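Local coordinates for hemolysin II regulatory protein (Bacillus cereus, PDB 2JJ7), which probably binds DNA as a dimeric transcriptional regulator of the TetR family, controlling hemolysin II expression, at residues A104-E107 and I108-E111; A3-E6 and Q7-N11; K14-K17 and K18-E22. All blocks are in the same frame, centred on the assembly; numbering follows the deposited sequence.

Contact 1. Residues A104-E107 and I108-E111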
loop_
_atom_site.group_PDB
_atom_site.type_symbol
_atom_site.label_atom_id
_atom_site.label_comp_id
_atom_site.label_asym_id
_atom_site.label_seq_id
_atom_site.Cartn_x
_atom_site.Cartn_y
_atom_site.Cartn_z
ATOM N N ALA B 104 6.528 0.770 -11.624
ATOM C CA ALA B 104 5.571 1.872 -11.579
ATOM C C ALA B 104 5.316 2.289 -10.151
ATOM O O ALA B 104 5.195 3.473 -9.891
ATOM C CB ALA B 104 4.246 1.527 -12.272
ATOM N N TYR B 105 5.243 1.335 -9.223
ATOM C CA TYR B 105 5.034 1.718 -7.824
ATOM C C TYR B 105 6.145 2.665 -7.355
ATOM O O TYR B 105 5.851 3.737 -6.782
ATOM C CB TYR B 105 4.889 0.508 -6.889
ATOM C CG TYR B 105 4.724 0.880 -5.422
ATOM C CD1 TYR B 105 3.462 1.124 -4.884
ATOM C CD2 TYR B 105 5.837 1.004 -4.579
ATOM C CE1 TYR B 105 3.308 1.474 -3.535
ATOM C CE2 TYR B 105 5.693 1.364 -3.251
ATOM C CZ TYR B 105 4.427 1.587 -2.732
ATOM O OH TYR B 105 4.297 1.940 -1.413
ATOM N N GLU B 106 7.399 2.276 -7.600
ATOM C CA GLU B 106 8.561 3.081 -7.200
ATOM C C GLU B 106 8.514 4.487 -7.789
ATOM O O GLU B 106 8.813 5.451 -7.093
ATOM C CB GLU B 106 9.886 2.411 -7.599
ATOM C CG GLU B 106 10.338 1.241 -6.712
ATOM C CD GLU B 106 10.314 1.548 -5.203
ATOM O OE1 GLU B 106 10.648 2.696 -4.790
ATOM O OE2 GLU B 106 9.963 0.618 -4.437
ATOM N N GLU B 107 8.154 4.595 -9.070
ATOM C CA GLU B 107 8.092 5.899 -9.746
ATOM C C GLU B 107 6.942 6.735 -9.221
ATOM O O GLU B 107 7.011 7.974 -9.220
ATOM C CB GLU B 107 7.946 5.733 -11.264
ATOM C CG GLU B 107 9.102 4.983 -11.949
ATOM C CD GLU B 107 10.345 5.850 -12.205
ATOM O OE1 GLU B 107 10.321 7.063 -11.902
ATOM O OE2 GLU B 107 11.355 5.310 -12.718
ATOM N N ILE B 108 5.863 6.069 -8.807
ATOM C CA ILE B 108 4.714 6.778 -8.223
ATOM C C ILE B 108 5.065 7.323 -6.847
ATOM O O ILE B 108 4.724 8.448 -6.536
ATOM C CB ILE B 108 3.450 5.883 -8.117
ATOM C CG1 ILE B 108 2.952 5.498 -9.517
ATOM C CG2 ILE B 108 2.326 6.592 -7.314
ATOM C CD1 ILE B 108 1.847 4.439 -9.498
ATOM N N ILE B 109 5.730 6.531 -6.016
ATOM C CA ILE B 109 5.931 6.957 -4.636
ATOM C C ILE B 109 7.116 7.893 -4.523
ATOM O O ILE B 109 7.168 8.703 -3.602
ATOM C CB ILE B 109 6.092 5.783 -3.622
ATOM C CG1 ILE B 109 7.210 4.831 -4.067
ATOM C CG2 ILE B 109 4.752 5.080 -3.422
ATOM C CD1 ILE B 109 7.908 4.093 -2.931
ATOM N N LYS B 110 8.068 7.761 -5.447
ATOM C CA LYS B 110 9.243 8.630 -5.446
ATOM C C LYS B 110 9.516 9.185 -6.842
ATOM O O LYS B 110 10.167 8.545 -7.671
ATOM C CB LYS B 110 10.479 7.920 -4.866
ATOM C CG LYS B 110 11.681 8.861 -4.671
ATOM C CD LYS B 110 12.828 8.175 -3.951
ATOM C CE LYS B 110 14.059 9.065 -3.908
ATOM N NZ LYS B 110 15.074 8.543 -2.944
ATOM N N GLU B 111 9.004 10.385 -7.081
ATOM C CA GLU B 111 9.125 11.038 -8.371
ATOM C C GLU B 111 10.580 11.168 -8.817
ATOM O O GLU B 111 11.416 11.736 -8.107
ATOM C CB GLU B 111 8.465 12.416 -8.312
ATOM C CG GLU B 111 8.333 13.096 -9.665
ATOM C CD GLU B 111 7.608 14.432 -9.607
ATOM O OE1 GLU B 111 7.087 14.808 -8.531
ATOM O OE2 GLU B 111 7.562 15.107 -10.653
#
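Ile108 N donates to Ala104 O at 2.9 Å, the first of three i to i+4 bonds that close the last turn of helix 98-109. Ile109 N follows to Tyr105 O. Lys110 N reaches Glu106 O at 2.9 Å. Lys110 is also where the backbone leaves helical angles, and this bond therefore sits at the C-terminal end of the helix.

The main side-chain contact is a CH-pi interaction between Tyr105 and Ile109. Methyl CG2 of Ile109 lies over one face of the Tyr105 ring, 3.9 Å from its centroid and 24° off the normal. It is offset toward the rim on the hydroxyl side, with CZ as its nearest ring atom. The other branch of Ile109 ends beside the same ring, with CD1 3.5 Å from Tyr105 CE2. Ile109 can offer both branches because CG1 stands between its backbone N and carbonyl carbon (chi1 54°). The CD1 methyl also touches Glu106 OE1 at 3.6 Å, where the two side chains run side by side.

The helix belongs to the TetR-type C-terminal domain, where Tyr105 and Ile108 pack on helix 147-158. Tyr105 also stacks on His149 of the second subunit. Glu107 hydrogen-bonds Tyr55 and Ser112 and forms a salt bridge with Arg114.

Ile109 thus packs on the tyrosine ring and alongside a glutamate carboxylate oxygen. Glu106 OE2 ties this helix end to the dimer partner by a hydrogen bond to Ser146 OG of the second subunit. Glu107 ties it to helix 51-62, and is probably ionised, given Arg114.

Contact 2. Residues A3-E6 and Q7-N11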
loop_
_atom_site.group_PDB
_atom_site.type_symbol
_atom_site.label_atom_id
_atom_site.label_comp_id
_atom_site.label_asym_id
_atom_site.label_seq_id
_atom_site.Cartn_x
_atom_site.Cartn_y
_atom_site.Cartn_z
ATOM N N ALA B 3 20.547 -15.075 -35.301
ATOM C CA ALA B 3 19.405 -14.340 -34.769
ATOM C C ALA B 3 19.175 -13.042 -35.560
ATOM O O ALA B 3 20.123 -12.423 -36.072
ATOM C CB ALA B 3 19.617 -14.041 -33.289
ATOM N N SER B 4 17.912 -12.647 -35.680
ATOM C CA SER B 4 17.571 -11.369 -36.294
ATOM C C SER B 4 17.812 -10.251 -35.297
ATOM O O SER B 4 17.791 -10.475 -34.083
ATOM C CB SER B 4 16.101 -11.355 -36.683
ATOM O OG SER B 4 15.313 -11.223 -35.517
ATOM N N ARG B 5 18.019 -9.044 -35.806
ATOM C CA ARG B 5 18.151 -7.855 -34.957
ATOM C C ARG B 5 16.971 -7.727 -33.979
ATOM O O ARG B 5 17.159 -7.402 -32.804
ATOM C CB ARG B 5 18.255 -6.595 -35.828
ATOM C CG ARG B 5 18.067 -5.291 -35.069
ATOM C CD ARG B 5 17.836 -4.129 -36.006
ATOM N NE ARG B 5 17.551 -2.902 -35.270
ATOM C CZ ARG B 5 16.337 -2.380 -35.093
ATOM N NH1 ARG B 5 16.203 -1.255 -34.404
ATOM N NH2 ARG B 5 15.256 -2.973 -35.596
ATOM N N GLU B 6 15.765 -7.998 -34.486
ATOM C CA GLU B 6 14.517 -7.874 -33.728
ATOM C C GLU B 6 14.493 -8.846 -32.544
ATOM O O GLU B 6 14.167 -8.457 -31.431
ATOM C CB GLU B 6 13.302 -8.091 -34.645
ATOM C CG GLU B 6 13.089 -7.014 -35.745
ATOM C CD GLU B 6 14.245 -6.896 -36.774
ATOM O OE1 GLU B 6 14.883 -7.912 -37.137
ATOM O OE2 GLU B 6 14.510 -5.761 -37.233
ATOM N N GLN B 7 14.868 -10.098 -32.792
ATOM C CA GLN B 7 14.987 -11.106 -31.735
ATOM C C GLN B 7 16.005 -10.738 -30.638
ATOM O O GLN B 7 15.746 -10.917 -29.447
ATOM C CB GLN B 7 15.313 -12.481 -32.337
ATOM C CG GLN B 7 15.485 -13.630 -31.316
ATOM C CD GLN B 7 14.227 -13.906 -30.489
ATOM O OE1 GLN B 7 13.557 -14.905 -30.697
ATOM N NE2 GLN B 7 13.909 -13.015 -29.549
ATOM N N THR B 8 17.157 -10.223 -31.036
ATOM C CA THR B 8 18.199 -9.893 -30.066
ATOM C C THR B 8 17.734 -8.759 -29.152
ATOM O O THR B 8 17.925 -8.824 -27.930
ATOM C CB THR B 8 19.528 -9.543 -30.765
ATOM O OG1 THR B 8 19.926 -10.648 -31.581
ATOM C CG2 THR B 8 20.627 -9.262 -29.748
ATOM N N MET B 9 17.116 -7.738 -29.755
ATOM C CA MET B 9 16.586 -6.606 -29.020
ATOM C C MET B 9 15.458 -7.037 -28.089
ATOM O O MET B 9 15.343 -6.529 -26.973
ATOM C CB MET B 9 16.103 -5.521 -29.981
ATOM C CG MET B 9 17.244 -4.707 -30.569
ATOM S SD MET B 9 16.664 -3.507 -31.763
ATOM C CE MET B 9 16.187 -2.159 -30.672
ATOM N N GLU B 10 14.636 -7.973 -28.555
ATOM C CA GLU B 10 13.600 -8.563 -27.722
ATOM C C GLU B 10 14.187 -9.329 -26.535
ATOM O O GLU B 10 13.751 -9.140 -25.399
ATOM C CB GLU B 10 12.696 -9.477 -28.538
ATOM C CG GLU B 10 11.764 -10.283 -27.659
ATOM C CD GLU B 10 10.412 -10.468 -28.281
ATOM O OE1 GLU B 10 10.334 -11.130 -29.341
ATOM O OE2 GLU B 10 9.430 -9.944 -27.709
ATOM N N ASN B 11 15.170 -10.186 -26.804
ATOM C CA ASN B 11 15.918 -10.840 -25.742
ATOM C C ASN B 11 16.468 -9.850 -24.705
ATOM O O ASN B 11 16.378 -10.105 -23.499
ATOM C CB ASN B 11 17.041 -11.712 -26.317
ATOM C CG ASN B 11 16.512 -12.973 -26.971
ATOM O OD1 ASN B 11 15.329 -13.292 -26.862
ATOM N ND2 ASN B 11 17.385 -13.697 -27.655
#
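The N-terminus of helix 5-23, the first helix of the chain, begins with a serine N-cap. Ser4 precedes the first helical residue, and its OG accepts from Gln7 N at 3.0 Å. The bond is nearly straight, with an N-H...O angle of 169°. Ser4 OG is placed for this by its first torsion (chi1 74°), which sets it between the backbone N and the carbonyl carbon. The same oxygen also touches Gln7 CB.

Ser4 serves the first turn a second time through its carbonyl. Thr8 N donates to Ser4 O at 3.1 Å, and Thr8 OG1 adds a weak bond to the same oxygen. Ala3 CB packs against Thr8 OG1 from the residue before the cap. The regular helical bonds then continue from Met9 N to Arg5 O and from Glu10 N to Glu6 O.

On another side of the turn, Arg5 and Met9 meet. Met9 SD lies over one face of the Arg5 guanidinium, 3.5 Å from CZ and offset toward the rim. Its CE methyl is 3.8 Å from Arg5 NH1. The extended Arg5 chain, with CG anti to the backbone N (chi1 166°), carries the flat group to the sulfur. At the edge of the guanidinium, in its plane, Glu6 OE2 forms a weak salt bridge with Arg5 NH2 at 3.3 Å. Tyr47 of helix 41-48 touches both Arg5 and Met9, and Phe48 touches Met9.

The cap gives one first-turn N-H an acceptor that the helix itself cannot supply. The guanidinium has two neighbours: a polarisable sulfur over one face and, at its edge, a carboxylate that probably offsets part of its charge.

Contact 3. Residues K14-K17 and K18-E22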
loop_
_atom_site.group_PDB
_atom_site.type_symbol
_atom_site.label_atom_id
_atom_site.label_comp_id
_atom_site.label_asym_id
_atom_site.label_seq_id
_atom_site.Cartn_x
_atom_site.Cartn_y
_atom_site.Cartn_z
ATOM N N LYS B 14 13.435 -8.398 -22.636
ATOM C CA LYS B 14 13.013 -9.427 -21.677
ATOM C C LYS B 14 13.961 -9.429 -20.479
ATOM O O LYS B 14 13.517 -9.460 -19.330
ATOM C CB LYS B 14 12.987 -10.823 -22.321
ATOM C CG LYS B 14 11.767 -11.106 -23.176
ATOM C CD LYS B 14 11.831 -12.465 -23.859
ATOM C CE LYS B 14 10.691 -12.599 -24.874
ATOM N NZ LYS B 14 10.362 -14.007 -25.242
ATOM N N ALA B 15 15.262 -9.386 -20.765
ATOM C CA ALA B 15 16.306 -9.378 -19.730
ATOM C C ALA B 15 16.209 -8.153 -18.834
ATOM O O ALA B 15 16.292 -8.262 -17.613
ATOM C CB ALA B 15 17.697 -9.456 -20.359
ATOM N N ALA B 16 16.050 -6.994 -19.461
ATOM C CA ALA B 16 16.004 -5.723 -18.766
ATOM C C ALA B 16 14.750 -5.639 -17.873
ATOM O O ALA B 16 14.841 -5.236 -16.724
ATOM C CB ALA B 16 16.046 -4.598 -19.758
ATOM N N LYS B 17 13.592 -6.024 -18.406
ATOM C CA LYS B 17 12.368 -6.168 -17.597
ATOM C C LYS B 17 12.644 -7.003 -16.343
ATOM O O LYS B 17 12.339 -6.575 -15.228
ATOM C CB LYS B 17 11.257 -6.837 -18.421
ATOM C CG LYS B 17 9.925 -7.007 -17.695
ATOM C CD LYS B 17 8.977 -7.938 -18.445
ATOM C CE LYS B 17 7.542 -7.665 -18.059
ATOM N NZ LYS B 17 6.564 -8.644 -18.654
ATOM N N LYS B 18 13.230 -8.186 -16.538
ATOM C CA LYS B 18 13.539 -9.100 -15.447
ATOM C C LYS B 18 14.467 -8.471 -14.406
ATOM O O LYS B 18 14.178 -8.498 -13.209
ATOM C CB LYS B 18 14.171 -10.391 -15.978
ATOM C CG LYS B 18 14.388 -11.438 -14.877
ATOM C CD LYS B 18 15.163 -12.650 -15.352
ATOM C CE LYS B 18 15.392 -13.619 -14.204
ATOM N NZ LYS B 18 15.742 -14.985 -14.686
ATOM N N LYS B 19 15.568 -7.894 -14.878
ATOM C CA LYS B 19 16.611 -7.363 -14.004
ATOM C C LYS B 19 16.219 -6.073 -13.291
ATOM O O LYS B 19 16.401 -5.955 -12.081
ATOM C CB LYS B 19 17.926 -7.216 -14.777
ATOM C CG LYS B 19 18.639 -8.551 -15.024
ATOM C CD LYS B 19 19.303 -9.023 -13.727
ATOM C CE LYS B 19 19.623 -10.496 -13.753
ATOM N NZ LYS B 19 20.003 -10.977 -12.400
ATOM N N PHE B 20 15.675 -5.114 -14.038
ATOM C CA PHE B 20 15.042 -3.932 -13.439
ATOM C C PHE B 20 14.002 -4.305 -12.388
ATOM O O PHE B 20 13.947 -3.684 -11.332
ATOM C CB PHE B 20 14.362 -3.070 -14.502
ATOM C CG PHE B 20 15.303 -2.177 -15.268
ATOM C CD1 PHE B 20 16.206 -1.348 -14.603
ATOM C CD2 PHE B 20 15.250 -2.133 -16.658
ATOM C CE1 PHE B 20 17.077 -0.509 -15.320
ATOM C CE2 PHE B 20 16.112 -1.289 -17.385
ATOM C CZ PHE B 20 17.023 -0.481 -16.717
ATOM N N GLY B 21 13.173 -5.305 -12.684
ATOM C CA GLY B 21 12.130 -5.756 -11.749
ATOM C C GLY B 21 12.696 -6.334 -10.457
ATOM O O GLY B 21 12.114 -6.175 -9.385
ATOM N N GLU B 22 13.837 -7.007 -10.573
ATOM C CA GLU B 22 14.495 -7.624 -9.437
ATOM C C GLU B 22 15.197 -6.622 -8.525
ATOM O O GLU B 22 15.137 -6.761 -7.304
ATOM C CB GLU B 22 15.502 -8.670 -9.908
ATOM C CG GLU B 22 14.892 -10.011 -10.279
ATOM C CD GLU B 22 15.886 -10.920 -10.976
ATOM O OE1 GLU B 22 17.082 -10.555 -11.046
ATOM O OE2 GLU B 22 15.472 -12.002 -11.446
#
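Phe20 lays one side of its ring, CD2 and CE2, against the methyl of Ala16, one helical turn earlier. Ring atom CD2 is 4.0 Å from Ala16 CB, and CE2 is almost as near. The same CD2 stands 3.1 Å from Ala16 O, which approaches the ring obliquely. That carbonyl is already engaged, because Phe20 N donates to it at 2.8 Å. Phe20 CG lies anti to its own carbonyl carbon (chi1 -80°), and this directs the ring back along the helix toward Ala16.

The packing continues beyond the turn. Tyr55 of helix 51-62 meets the Phe20 ring edge-to-face. Ala16 CB also touches Leu54 and Val58 of that helix and Ile33 of helix 30-37. Ala15, Ala16 and Phe20 are buried in the TetR-type DNA-binding domain, where the first helix packs against helix 30-37, within the predicted helix-turn-helix (residues 29-48), and against helix 51-62.

The backbone bonds are regular. Lys18 N donates to Lys14 O and Lys19 N to Ala15 O. Gly21 N donates to Lys17 O at 3.0 Å. Lys19 CB packs 3.4 Å from Ala15 O, the acceptor of its own N-H.

The lysine ends lead to different partners. Lys19 bends at chi2 (-75°), and its NZ forms a salt bridge with Glu22 OE1 at 3.2 Å. It meets the syn lone pair of that oxygen, on the side of the other carboxylate oxygen. Lys17 instead extends away from the turn, where NZ bonds to Asn97 OD1 and the cation interacts with the Tyr62 ring. Lys18 runs out extended toward Glu36, with which its NZ makes only a long, weak ion pair.

Along the chain the order is contact 2, contact 3, contact 1. Contacts 2 and 3 both lie on helix 5-23, with centres about 16 Å apart. Contact 2 starts that helix, and contact 3 lies further along it, in the TetR-type DNA-binding region. Contact 1 ends helix 98-109, in the TetR-type C-terminal domain. Its centre is about 17 Å from that of contact 3 and about 30 Å from that of contact 2, and it touches neither. Tyr55 of helix 51-62 links contacts 1 and 3: it meets Glu107 in one and Phe20 in the other. The probable DNA-binding part is thus joined to the C-terminal part, where contact 1 also reaches the second subunit.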